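Local coordinates for protein lipase (Photobacterium sp. M37, PDB 2ORY) that probably hydrolyses the ester bonds of triacylglycerols, as a cold-adapted class 3 lipase of the alpha/beta hydrolase fold, at residues K28-I33 with S143-E148. Sequence-based numbering, arbitrary orientation.
Sequences KNAELI and SHIPGE
Ile-145 reaches the start of helix 30-43 with a single methyl group, in this alpha/beta hydrolase a small worked example of a loop meeting a helix through van der Waals contact, with no hydrogen bond between the two segments. Its CD1 lies 4.2 Å from CB of Ala-30 and 4.0 Å from CG of Glu-31, and it is equally near the backbone N of Glu-31, so the methyl rests against the first turn of the helix where two successive residues meet. CG1 of Ile-145 stands anti to its own carbonyl carbon (chi1 -58°), which directs it toward the helix, with CD1 ending that branch. The Glu-31 side chain, extended beyond CG, crosses it at about a right angle; its methylene does the touching, while the carboxylate turns away from the methyl. OE2 ends 5.2 Å from ND1 of His-144, where a protonated ring might feel the carboxylate only weakly, since both residues are exposed.

Further out, strand 52-63 joins the two sides: Ala-30 packs on Val-60, and Pro-146 packs on Val-54 and shares a backbone hydrogen bond with Gly-57. The loop, which links helices 127-138 and 152-160, has its own brace. A type II turn from Ile-145 to Glu-148, with Gly-147 at positive phi, folds the chain back, and N of His-144 donates to OE1 of Glu-148 at 3.1 Å, nearly straight at 165° but from above the carboxylate plane.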
loop_
_atom_site.group_PDB
_atom_site.type_symbol
_atom_site.label_atom_id
_atom_site.label_comp_id
_atom_site.label_asym_id
_atom_site.label_seq_id
_atom_site.Cartn_x
_atom_site.Cartn_y
_atom_site.Cartn_z
ATOM N N LYS A 28 -12.567 13.981 -7.495
ATOM C CA LYS A 28 -12.126 15.341 -7.790
ATOM C C LYS A 28 -12.011 16.158 -6.503
ATOM O O LYS A 28 -11.431 17.253 -6.496
ATOM C CB LYS A 28 -13.125 16.019 -8.731
ATOM C CG LYS A 28 -13.390 15.255 -10.016
ATOM C CD LYS A 28 -14.466 15.932 -10.857
ATOM C CE LYS A 28 -14.749 15.147 -12.136
ATOM N NZ LYS A 28 -15.819 15.763 -12.972
ATOM N N ASN A 29 -12.554 15.609 -5.414
ATOM C CA ASN A 29 -12.550 16.300 -4.134
ATOM C C ASN A 29 -11.509 15.899 -3.105
ATOM O O ASN A 29 -11.784 15.155 -2.160
ATOM C CB ASN A 29 -13.920 16.216 -3.491
ATOM C CG ASN A 29 -14.385 17.552 -2.985
ATOM O OD1 ASN A 29 -14.463 18.514 -3.750
ATOM N ND2 ASN A 29 -14.691 17.631 -1.696
ATOM N N ALA A 30 -10.310 16.423 -3.288
ATOM C CA ALA A 30 -9.230 16.165 -2.361
ATOM C C ALA A 30 -9.598 16.999 -1.137
ATOM O O ALA A 30 -9.151 16.741 -0.021
ATOM C CB ALA A 30 -7.900 16.640 -2.966
ATOM N N GLU A 31 -10.446 17.994 -1.372
ATOM C CA GLU A 31 -10.909 18.904 -0.335
ATOM C C GLU A 31 -11.707 18.171 0.733
ATOM O O GLU A 31 -11.544 18.417 1.918
ATOM C CB GLU A 31 -11.766 19.993 -0.972
ATOM C CG GLU A 31 -11.145 20.572 -2.236
ATOM C CD GLU A 31 -12.108 21.441 -3.025
ATOM O OE1 GLU A 31 -13.199 20.944 -3.392
ATOM O OE2 GLU A 31 -11.769 22.616 -3.283
ATOM N N LEU A 32 -12.584 17.274 0.308
ATOM C CA LEU A 32 -13.383 16.502 1.250
ATOM C C LEU A 32 -12.469 15.609 2.085
ATOM O O LEU A 32 -12.670 15.450 3.289
ATOM C CB LEU A 32 -14.393 15.635 0.490
ATOM C CG LEU A 32 -15.275 14.669 1.298
ATOM C CD1 LEU A 32 -16.561 14.383 0.523
ATOM C CD2 LEU A 32 -14.523 13.369 1.592
ATOM N N ILE A 33 -11.478 15.010 1.430
ATOM C CA ILE A 33 -10.530 14.119 2.106
ATOM C C ILE A 33 -9.681 14.899 3.099
ATOM O O ILE A 33 -9.550 14.503 4.260
ATOM C CB ILE A 33 -9.584 13.413 1.097
ATOM C CG1 ILE A 33 -10.392 12.485 0.185
ATOM C CG2 ILE A 33 -8.531 12.592 1.845
ATOM C CD1 ILE A 33 -9.555 11.827 -0.892
ATOM N N SER A 143 -5.291 23.500 -6.340
ATOM C CA SER A 143 -5.372 24.767 -5.626
ATOM C C SER A 143 -6.012 24.616 -4.249
ATOM O O SER A 143 -6.963 23.854 -4.075
ATOM C CB SER A 143 -6.187 25.772 -6.456
ATOM O OG SER A 143 -6.439 26.975 -5.741
ATOM N N HIS A 144 -5.466 25.350 -3.281
ATOM C CA HIS A 144 -5.964 25.379 -1.900
ATOM C C HIS A 144 -5.653 24.129 -1.117
ATOM O O HIS A 144 -6.081 23.979 0.031
ATOM C CB HIS A 144 -7.472 25.627 -1.888
ATOM C CG HIS A 144 -7.875 26.892 -2.582
ATOM N ND1 HIS A 144 -9.177 27.160 -2.942
ATOM C CD2 HIS A 144 -7.142 27.953 -2.997
ATOM C CE1 HIS A 144 -9.230 28.330 -3.553
ATOM N NE2 HIS A 144 -8.009 28.832 -3.599
ATOM N N ILE A 145 -4.916 23.230 -1.752
ATOM C CA ILE A 145 -4.509 21.981 -1.121
ATOM C C ILE A 145 -3.025 22.113 -0.791
ATOM O O ILE A 145 -2.232 22.611 -1.601
ATOM C CB ILE A 145 -4.706 20.757 -2.069
ATOM C CG1 ILE A 145 -6.175 20.647 -2.525
ATOM C CG2 ILE A 145 -4.246 19.478 -1.366
ATOM C CD1 ILE A 145 -7.200 20.415 -1.386
ATOM N N PRO A 146 -2.624 21.698 0.416
ATOM C CA PRO A 146 -1.187 21.840 0.688
ATOM C C PRO A 146 -0.321 21.192 -0.398
ATOM O O PRO A 146 -0.690 20.163 -0.984
ATOM C CB PRO A 146 -1.009 21.187 2.069
ATOM C CG PRO A 146 -2.302 20.453 2.338
ATOM C CD PRO A 146 -3.362 21.217 1.593
ATOM N N GLY A 147 0.821 21.818 -0.668
ATOM C CA GLY A 147 1.744 21.314 -1.672
ATOM C C GLY A 147 1.274 21.620 -3.081
ATOM O O GLY A 147 1.761 21.050 -4.058
ATOM N N GLU A 148 0.322 22.539 -3.167
ATOM C CA GLU A 148 -0.279 22.962 -4.426
ATOM C C GLU A 148 0.708 23.104 -5.595
ATOM O O GLU A 148 1.727 23.796 -5.491
ATOM C CB GLU A 148 -1.013 24.283 -4.188
ATOM C CG GLU A 148 -1.724 24.855 -5.390
ATOM C CD GLU A 148 -2.144 26.309 -5.183
ATOM O OE1 GLU A 148 -2.745 26.625 -4.138
ATOM O OE2 GLU A 148 -1.881 27.140 -6.075
#